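CHAD domain protein (Streptomyces chartreusis, PDB 6RN5) is of uncertain cellular role but, as a CHAD-domain phosin, probably binds polyphosphate and also binds copper ions. Local coordinates at residues D319-A324 with D350-V355; A104-L109 with L185-A190; Q312-H317 with F360-A365. All coordinates share one frame; numbering follows the deposited sequence.

Contact 1: residues D319-A324 with D350-V355; sequences DASEAA and DQRHEV. With CU (copper (II) ion), chain C.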
loop_
_atom_site.group_PDB
_atom_site.type_symbol
_atom_site.label_atom_id
_atom_site.label_comp_id
_atom_site.label_asym_id
_atom_site.label_seq_id
_atom_site.Cartn_x
_atom_site.Cartn_y
_atom_site.Cartn_z
ATOM N N ASP A 319 14.903 -5.990 -7.325
ATOM C CA ASP A 319 14.214 -5.443 -8.470
ATOM C C ASP A 319 13.157 -4.452 -8.021
ATOM O O ASP A 319 13.040 -3.383 -8.611
ATOM C CB ASP A 319 13.543 -6.548 -9.340
ATOM C CG ASP A 319 14.567 -7.450 -10.061
ATOM O OD1 ASP A 319 15.773 -7.129 -10.126
ATOM O OD2 ASP A 319 14.160 -8.520 -10.527
ATOM N N ALA A 320 12.368 -4.797 -7.005
ATOM C CA ALA A 320 11.339 -3.856 -6.546
ATOM C C ALA A 320 11.987 -2.579 -5.975
ATOM O O ALA A 320 11.500 -1.444 -6.170
ATOM C CB ALA A 320 10.439 -4.524 -5.518
ATOM N N SER A 321 13.082 -2.760 -5.241
ATOM C CA SER A 321 13.820 -1.635 -4.721
ATOM C C SER A 321 14.262 -0.681 -5.831
ATOM O O SER A 321 14.032 0.533 -5.741
ATOM C CB SER A 321 15.024 -2.134 -3.924
ATOM O OG SER A 321 15.772 -1.051 -3.446
ATOM N N GLU A 322 14.840 -1.225 -6.894
ATOM C CA GLU A 322 15.398 -0.406 -7.967
ATOM C C GLU A 322 14.243 0.193 -8.804
ATOM O O GLU A 322 14.317 1.316 -9.296
ATOM C CB GLU A 322 16.338 -1.230 -8.880
ATOM C CG GLU A 322 17.772 -1.438 -8.406
ATOM C CD GLU A 322 18.563 -0.128 -8.263
ATOM O OE1 GLU A 322 18.373 0.841 -9.039
ATOM O OE2 GLU A 322 19.389 -0.030 -7.344
ATOM N N ALA A 323 13.173 -0.557 -8.960
ATOM C CA ALA A 323 12.050 -0.026 -9.653
ATOM C C ALA A 323 11.437 1.154 -8.897
ATOM O O ALA A 323 11.058 2.154 -9.515
ATOM C CB ALA A 323 11.024 -1.099 -9.881
ATOM N N ALA A 324 11.326 1.045 -7.580
ATOM C CA ALA A 324 10.752 2.129 -6.811
ATOM C C ALA A 324 11.596 3.390 -7.001
ATOM O O ALA A 324 11.041 4.477 -7.108
ATOM C CB ALA A 324 10.633 1.755 -5.342
ATOM N N ASP A 350 3.739 1.281 -4.339
ATOM C CA ASP A 350 3.542 -0.082 -4.758
ATOM C C ASP A 350 4.826 -0.925 -4.728
ATOM O O ASP A 350 4.851 -2.044 -4.184
ATOM C CB ASP A 350 2.981 -0.102 -6.199
ATOM C CG ASP A 350 2.663 -1.495 -6.651
ATOM O OD1 ASP A 350 1.666 -2.029 -6.127
ATOM O OD2 ASP A 350 3.404 -2.045 -7.497
ATOM N N GLN A 351 5.896 -0.398 -5.310
ATOM C CA GLN A 351 7.130 -1.173 -5.404
ATOM C C GLN A 351 7.792 -1.268 -4.022
ATOM O O GLN A 351 8.411 -2.272 -3.711
ATOM C CB GLN A 351 8.064 -0.592 -6.480
ATOM C CG GLN A 351 7.432 -0.669 -7.877
ATOM C CD GLN A 351 7.263 -2.106 -8.306
ATOM O OE1 GLN A 351 8.266 -2.830 -8.433
ATOM N NE2 GLN A 351 5.997 -2.556 -8.448
ATOM N N ARG A 352 7.613 -0.266 -3.171
ATOM C CA ARG A 352 8.103 -0.395 -1.801
ATOM C C ARG A 352 7.297 -1.437 -1.029
ATOM O O ARG A 352 7.851 -2.159 -0.183
ATOM C CB ARG A 352 8.077 0.938 -1.063
ATOM C CG ARG A 352 9.053 1.948 -1.585
ATOM C CD ARG A 352 10.472 1.388 -1.669
ATOM N NE ARG A 352 11.015 0.814 -0.426
ATOM C CZ ARG A 352 12.242 0.294 -0.303
ATOM N NH1 ARG A 352 13.078 0.233 -1.337
ATOM N NH2 ARG A 352 12.653 -0.165 0.866
ATOM N N HIS A 353 6.004 -1.567 -1.352
ATOM C CA HIS A 353 5.195 -2.654 -0.772
ATOM C C HIS A 353 5.682 -4.012 -1.233
ATOM O O HIS A 353 5.674 -4.935 -0.444
ATOM C CB HIS A 353 3.668 -2.472 -1.003
ATOM C CG HIS A 353 3.133 -1.198 -0.425
ATOM N ND1 HIS A 353 3.685 -0.602 0.694
ATOM C CD2 HIS A 353 2.120 -0.382 -0.825
ATOM C CE1 HIS A 353 3.031 0.519 0.963
ATOM N NE2 HIS A 353 2.074 0.672 0.064
ATOM N N GLU A 354 6.119 -4.121 -2.483
ATOM C CA GLU A 354 6.730 -5.362 -2.979
ATOM C C GLU A 354 8.068 -5.620 -2.271
ATOM O O GLU A 354 8.423 -6.751 -2.040
ATOM C CB GLU A 354 6.948 -5.326 -4.484
ATOM C CG GLU A 354 5.679 -5.245 -5.327
ATOM C CD GLU A 354 4.898 -6.573 -5.424
ATOM O OE1 GLU A 354 5.425 -7.631 -5.007
ATOM O OE2 GLU A 354 3.748 -6.566 -5.925
ATOM N N VAL A 355 8.825 -4.591 -1.908
ATOM C CA VAL A 355 10.098 -4.830 -1.174
ATOM C C VAL A 355 9.784 -5.529 0.150
ATOM O O VAL A 355 10.338 -6.581 0.450
ATOM C CB VAL A 355 10.934 -3.532 -0.974
ATOM C CG1 VAL A 355 12.105 -3.750 -0.004
ATOM C CG2 VAL A 355 11.455 -3.027 -2.312
HETATM CU CU CU C . 0.319 1.959 -1.160
HETATM O O HOH W 1 13.677 2.003 -3.573
#

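Contact 2: residues A104-L109 with L185-A190; sequences AYTARL and LARTRA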
loop_
_atom_site.group_PDB
_atom_site.type_symbol
_atom_site.label_atom_id
_atom_site.label_comp_id
_atom_site.label_asym_id
_atom_site.label_seq_id
_atom_site.Cartn_x
_atom_site.Cartn_y
_atom_site.Cartn_z
ATOM N N ALA A 104 18.894 -5.261 -17.026
ATOM C CA ALA A 104 18.300 -4.685 -15.853
ATOM C C ALA A 104 17.294 -3.566 -16.239
ATOM O O ALA A 104 16.186 -3.477 -15.695
ATOM C CB ALA A 104 19.405 -4.188 -14.889
ATOM N N TYR A 105 17.687 -2.707 -17.167
ATOM C CA TYR A 105 16.812 -1.612 -17.622
ATOM C C TYR A 105 15.598 -2.146 -18.345
ATOM O O TYR A 105 14.448 -1.667 -18.104
ATOM C CB TYR A 105 17.544 -0.602 -18.501
ATOM C CG TYR A 105 18.525 0.251 -17.724
ATOM C CD1 TYR A 105 18.110 1.024 -16.651
ATOM C CD2 TYR A 105 19.873 0.311 -18.085
ATOM C CE1 TYR A 105 19.006 1.805 -15.947
ATOM C CE2 TYR A 105 20.770 1.090 -17.377
ATOM C CZ TYR A 105 20.331 1.814 -16.318
ATOM O OH TYR A 105 21.203 2.610 -15.640
ATOM N N THR A 106 15.806 -3.196 -19.131
ATOM C CA THR A 106 14.678 -3.844 -19.850
ATOM C C THR A 106 13.684 -4.465 -18.895
ATOM O O THR A 106 12.490 -4.301 -19.054
ATOM C CB THR A 106 15.186 -4.943 -20.787
ATOM O OG1 THR A 106 16.221 -4.413 -21.625
ATOM C CG2 THR A 106 14.046 -5.506 -21.642
ATOM N N ALA A 107 14.163 -5.181 -17.882
ATOM C CA ALA A 107 13.236 -5.829 -16.943
ATOM C C ALA A 107 12.536 -4.786 -16.048
ATOM O O ALA A 107 11.354 -4.909 -15.718
ATOM C CB ALA A 107 13.970 -6.842 -16.093
ATOM N N ARG A 108 13.280 -3.753 -15.653
ATOM C CA ARG A 108 12.696 -2.684 -14.842
ATOM C C ARG A 108 11.516 -1.984 -15.566
ATOM O O ARG A 108 10.492 -1.710 -14.979
ATOM C CB ARG A 108 13.800 -1.717 -14.474
ATOM C CG ARG A 108 13.400 -0.626 -13.542
ATOM C CD ARG A 108 14.654 0.064 -13.079
ATOM N NE ARG A 108 15.543 -0.938 -12.499
ATOM C CZ ARG A 108 16.875 -0.947 -12.614
ATOM N NH1 ARG A 108 17.523 0.005 -13.273
ATOM N NH2 ARG A 108 17.562 -1.916 -12.034
ATOM N N LEU A 109 11.658 -1.706 -16.844
ATOM C CA LEU A 109 10.582 -1.059 -17.580
ATOM C C LEU A 109 9.354 -1.932 -17.571
ATOM O O LEU A 109 8.237 -1.493 -17.234
ATOM C CB LEU A 109 11.006 -0.768 -19.024
ATOM C CG LEU A 109 9.933 -0.179 -19.955
ATOM C CD1 LEU A 109 9.239 1.041 -19.343
ATOM C CD2 LEU A 109 10.517 0.197 -21.311
ATOM N N LEU A 185 15.995 4.927 -23.313
ATOM C CA LEU A 185 17.263 5.604 -23.469
ATOM C C LEU A 185 18.359 4.937 -22.673
ATOM O O LEU A 185 19.472 4.761 -23.195
ATOM C CB LEU A 185 17.176 7.102 -23.097
ATOM C CG LEU A 185 16.343 7.910 -24.095
ATOM C CD1 LEU A 185 16.032 9.295 -23.522
ATOM C CD2 LEU A 185 17.036 7.978 -25.455
ATOM N N ALA A 186 18.084 4.684 -21.397
ATOM C CA ALA A 186 19.048 4.033 -20.483
ATOM C C ALA A 186 19.530 2.687 -21.061
ATOM O O ALA A 186 20.715 2.382 -21.046
ATOM C CB ALA A 186 18.424 3.795 -19.125
ATOM N N ARG A 187 18.584 1.933 -21.613
ATOM C CA ARG A 187 18.839 0.636 -22.173
ATOM C C ARG A 187 19.748 0.750 -23.381
ATOM O O ARG A 187 20.765 0.063 -23.451
ATOM C CB ARG A 187 17.513 0.001 -22.570
ATOM C CG ARG A 187 17.616 -1.258 -23.415
ATOM C CD ARG A 187 16.237 -1.732 -23.834
ATOM N NE ARG A 187 16.326 -2.695 -24.917
ATOM C CZ ARG A 187 15.311 -3.407 -25.408
ATOM N NH1 ARG A 187 14.085 -3.285 -24.906
ATOM N NH2 ARG A 187 15.529 -4.260 -26.423
ATOM N N THR A 188 19.361 1.589 -24.334
ATOM C CA THR A 188 20.113 1.805 -25.572
ATOM C C THR A 188 21.497 2.299 -25.249
ATOM O O THR A 188 22.502 1.841 -25.828
ATOM C CB THR A 188 19.362 2.796 -26.472
ATOM O OG1 THR A 188 18.109 2.216 -26.806
ATOM C CG2 THR A 188 20.058 3.016 -27.767
ATOM N N ARG A 189 21.580 3.197 -24.281
ATOM C CA ARG A 189 22.906 3.648 -23.844
ATOM C C ARG A 189 23.766 2.500 -23.258
ATOM O O ARG A 189 24.966 2.371 -23.579
ATOM C CB ARG A 189 22.802 4.826 -22.886
ATOM C CG ARG A 189 24.111 5.199 -22.252
ATOM C CD ARG A 189 23.946 6.540 -21.590
ATOM N NE ARG A 189 25.148 6.919 -20.890
ATOM C CZ ARG A 189 25.305 8.075 -20.260
ATOM N NH1 ARG A 189 24.311 8.976 -20.208
ATOM N NH2 ARG A 189 26.446 8.336 -19.660
ATOM N N ALA A 190 23.149 1.688 -22.399
ATOM C CA ALA A 190 23.766 0.505 -21.814
ATOM C C ALA A 190 24.188 -0.480 -22.875
ATOM O O ALA A 190 25.255 -1.085 -22.769
ATOM C CB ALA A 190 22.782 -0.182 -20.909
#

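Contact 3: residues Q312-H317 with F360-A365; sequences QALNRH and FAFQQA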
loop_
_atom_site.group_PDB
_atom_site.type_symbol
_atom_site.label_atom_id
_atom_site.label_comp_id
_atom_site.label_asym_id
_atom_site.label_seq_id
_atom_site.Cartn_x
_atom_site.Cartn_y
_atom_site.Cartn_z
ATOM N N GLN A 312 15.002 -16.268 -4.942
ATOM C CA GLN A 312 13.987 -15.587 -5.746
ATOM C C GLN A 312 13.429 -14.397 -4.992
ATOM O O GLN A 312 13.267 -13.358 -5.555
ATOM C CB GLN A 312 12.854 -16.535 -6.079
ATOM C CG GLN A 312 13.275 -17.681 -6.989
ATOM C CD GLN A 312 13.746 -17.202 -8.342
ATOM O OE1 GLN A 312 13.182 -16.271 -8.906
ATOM N NE2 GLN A 312 14.779 -17.845 -8.882
ATOM N N ALA A 313 13.129 -14.573 -3.718
ATOM C CA ALA A 313 12.576 -13.500 -2.952
ATOM C C ALA A 313 13.567 -12.353 -2.856
ATOM O O ALA A 313 13.166 -11.211 -2.937
ATOM C CB ALA A 313 12.203 -13.986 -1.587
ATOM N N LEU A 314 14.862 -12.642 -2.715
ATOM C CA LEU A 314 15.840 -11.545 -2.686
ATOM C C LEU A 314 16.025 -10.858 -4.048
ATOM O O LEU A 314 16.317 -9.664 -4.097
ATOM C CB LEU A 314 17.177 -12.001 -2.155
ATOM C CG LEU A 314 17.087 -12.540 -0.721
ATOM C CD1 LEU A 314 18.415 -13.135 -0.240
ATOM C CD2 LEU A 314 16.579 -11.497 0.238
ATOM N N ASN A 315 15.834 -11.566 -5.160
ATOM C CA ASN A 315 15.844 -10.868 -6.465
ATOM C C ASN A 315 14.641 -9.919 -6.621
ATOM O O ASN A 315 14.760 -8.856 -7.206
ATOM C CB ASN A 315 15.858 -11.834 -7.645
ATOM C CG ASN A 315 17.164 -12.602 -7.795
ATOM O OD1 ASN A 315 18.234 -12.232 -7.252
ATOM N ND2 ASN A 315 17.088 -13.688 -8.549
ATOM N N ARG A 316 13.488 -10.302 -6.118
ATOM C CA ARG A 316 12.343 -9.444 -6.218
ATOM C C ARG A 316 12.566 -8.237 -5.344
ATOM O O ARG A 316 12.200 -7.126 -5.700
ATOM C CB ARG A 316 11.065 -10.210 -5.869
ATOM C CG ARG A 316 10.577 -11.034 -7.075
ATOM C CD ARG A 316 10.023 -12.398 -6.711
ATOM N NE ARG A 316 8.978 -12.351 -5.686
ATOM C CZ ARG A 316 8.831 -13.230 -4.683
ATOM N NH1 ARG A 316 9.672 -14.246 -4.511
ATOM N NH2 ARG A 316 7.831 -13.067 -3.816
ATOM N N HIS A 317 13.181 -8.458 -4.187
ATOM C CA HIS A 317 13.520 -7.373 -3.275
ATOM C C HIS A 317 14.366 -6.313 -3.994
ATOM O O HIS A 317 14.101 -5.134 -3.955
ATOM C CB HIS A 317 14.236 -7.942 -2.058
ATOM C CG HIS A 317 14.529 -6.933 -0.995
ATOM N ND1 HIS A 317 15.431 -5.916 -1.172
ATOM C CD2 HIS A 317 14.039 -6.784 0.252
ATOM C CE1 HIS A 317 15.494 -5.187 -0.067
ATOM N NE2 HIS A 317 14.667 -5.692 0.814
ATOM N N PHE A 360 9.278 -10.515 3.667
ATOM C CA PHE A 360 8.462 -11.534 4.301
ATOM C C PHE A 360 8.592 -12.916 3.600
ATOM O O PHE A 360 8.766 -13.948 4.261
ATOM C CB PHE A 360 7.004 -11.059 4.349
ATOM C CG PHE A 360 6.069 -11.995 5.085
ATOM C CD1 PHE A 360 6.117 -12.093 6.471
ATOM C CD2 PHE A 360 5.124 -12.754 4.389
ATOM C CE1 PHE A 360 5.253 -12.943 7.158
ATOM C CE2 PHE A 360 4.266 -13.618 5.069
ATOM C CZ PHE A 360 4.333 -13.710 6.462
ATOM N N ALA A 361 8.517 -12.936 2.275
ATOM C CA ALA A 361 8.693 -14.175 1.543
ATOM C C ALA A 361 10.062 -14.821 1.856
ATOM O O ALA A 361 10.155 -16.034 2.103
ATOM C CB ALA A 361 8.505 -13.953 0.044
ATOM N N PHE A 362 11.119 -14.018 1.885
ATOM C CA PHE A 362 12.430 -14.559 2.180
ATOM C C PHE A 362 12.395 -15.202 3.558
ATOM O O PHE A 362 12.828 -16.338 3.741
ATOM C CB PHE A 362 13.504 -13.480 2.199
ATOM C CG PHE A 362 14.807 -13.950 2.777
ATOM C CD1 PHE A 362 15.740 -14.616 1.985
ATOM C CD2 PHE A 362 15.104 -13.746 4.136
ATOM C CE1 PHE A 362 16.939 -15.080 2.534
ATOM C CE2 PHE A 362 16.327 -14.169 4.679
ATOM C CZ PHE A 362 17.233 -14.848 3.888
ATOM N N GLN A 363 11.903 -14.444 4.525
ATOM C CA GLN A 363 11.789 -14.926 5.904
ATOM C C GLN A 363 11.039 -16.258 6.052
ATOM O O GLN A 363 11.501 -17.143 6.741
ATOM C CB GLN A 363 11.122 -13.878 6.773
ATOM C CG GLN A 363 11.350 -14.106 8.258
ATOM C CD GLN A 363 10.501 -13.180 9.109
ATOM O OE1 GLN A 363 10.998 -12.188 9.647
ATOM N NE2 GLN A 363 9.213 -13.482 9.211
ATOM N N GLN A 364 9.912 -16.411 5.381
ATOM C CA GLN A 364 9.157 -17.659 5.433
ATOM C C GLN A 364 9.922 -18.797 4.805
ATOM O O GLN A 364 9.901 -19.918 5.316
ATOM C CB GLN A 364 7.810 -17.523 4.714
ATOM C CG GLN A 364 6.954 -16.386 5.230
ATOM C CD GLN A 364 6.688 -16.511 6.691
ATOM O OE1 GLN A 364 7.217 -15.743 7.505
ATOM N NE2 GLN A 364 5.889 -17.508 7.050
ATOM N N ALA A 365 10.561 -18.521 3.677
ATOM C CA ALA A 365 11.368 -19.513 3.010
ATOM C C ALA A 365 12.587 -19.900 3.851
ATOM O O ALA A 365 12.972 -21.081 3.913
ATOM C CB ALA A 365 11.816 -19.003 1.664
#

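Contact 1: residues D319-A324 with D350-V355
S321 OG lies at the edge of the R352 guanidinium, in its plane and 3.7 Å from NH1, while V355 CG2, from R352's own helix, sits 3.8 Å above one face of the group, displaced toward the rim. A second flat group, the Q351 amide, places OE1 3.6 Å from A323 CB; OE1 is hydrogen-bonded to R111 NH1 of helix 82-120, and Q351 NE2 donates to D350 OD2 on that oxygen's anti side. The setting is an antiparallel helix pair of the all-helical CHAD fold: helices 305-331 and 338-366 form a hairpin whose local axes approach to 8.0 Å at a crossing angle of -159°. S321 and R352 do not hydrogen-bond to each other. Instead D274, on helix 274-295, accepts from S321 OG at OD2 and forms a salt bridge from OD1 to R352 NH2, and a water donates to S321 O and accepts from R352 NH1. R352 CB points away from the partner helix; the bend at chi2 (-52°) brings CD back onto A324 CB, and a second bend at chi3 turns NE. The middle is close because alanines line it: A320 CB reaches the backbone O of Q351 at 3.5 Å and also touches V355 CG2 and E354 CB. On the far side of the 350-355 helix, H353 NE2 coordinates copper at 2.5 Å, together with H353 NE2 of the second subunit.

Contact 2: residues A104-L109 with L185-A190
The aromatic interaction here is a CH-pi contact: A186 CB stands over the centre of the Y105 ring, 3.6 Å from the centroid and only 6° off the ring normal. The tyrosine's first torsion (chi1 -71°) puts CG beside the backbone N, anti to the carbonyl carbon. Apolar contacts extend this packing. A190 CB, one turn beyond A186, lies at the ring edge near its plane, 4.1 Å from Y105 CD2. The tyrosine CB meets R187 CB at 4.1 Å. These residues join two long antiparallel helices of the CHAD fold, 82-120 and 170-198, at a point where the local axes come within 8.9 Å and cross at -163°. The polar groups pack without a hydrogen bond between the segments. The backbone O of A186 is in van der Waals contact with Y105 CD2 at 3.7 Å. T106 OG1 touches R187 CD at 3.5 Å and lies over one face of the guanidinium, but the hydroxyl is bonded to the backbone O of E102 within its own helix. The arginine chain, extended from CG to NE, runs obliquely across the threonine; its NE makes a long, weak ion pair with E102 OE2, and NH1 passes 3.9 Å from T106 CG2.

Contact 3: residues Q312-H317 with F360-A365
F362 packs against A313 and L314, and its side chain can be traced across the interface atom by atom. Its CB meets A313 CB at 4.0 Å. CG, anti to the backbone N (chi1 168°), comes next and has L314 CD2 4.0 Å away. CD1 then touches the branch point of the leucine, with L314 CG at 3.7 Å, and CE1 ends the series 3.7 Å from L314 CD1. CD1 and CE1 of the ring thus take most of the leucine contacts: L314 CG, CD1 and CD2 all lie close to this pair of atoms. The ring also meets W366 with nearly parallel planes, and the side chain touches A310 on helix 305-331, while L314 also packs on W277, V280 and R281 of helix 274-295. A313 is the residue nearest F362 by CA position, and its CB lies 3.6 Å from F362 N and 4.0 Å from A361 CB. The local axes are 8.6 Å apart, 166° between directions, an antiparallel helix pair in the all-helical CHAD fold. On the more exposed side R316 NH2 approaches A361 CB at 4.0 Å. No hydrogen bond spans the two segments, which implies that this part of the helix pair is held by the shape and apolar character of its side chains.

Contacts 1 and 3 both join helices 305-331 and 338-366, with centres about 13 Å apart, so they sample successive levels of one antiparallel hairpin; contact 1 is nearer the turn, and contact 3 lies farther from it, toward the start of helix 305-331 and the end of helix 338-366. They meet where V355 CG1 packs 3.3 Å from H317 NE2. Contact 2 comes earlier in the chain, pairing helices 82-120 and 170-198, and closes before the others open. Its centre lies about 17 Å from that of contact 1. Contacts 2 and 3, about 24 Å apart between centres, do not touch. R108 of helix 82-120 connects the two helix pairs by packing on E322, which points away from helix 338-366, and on A323.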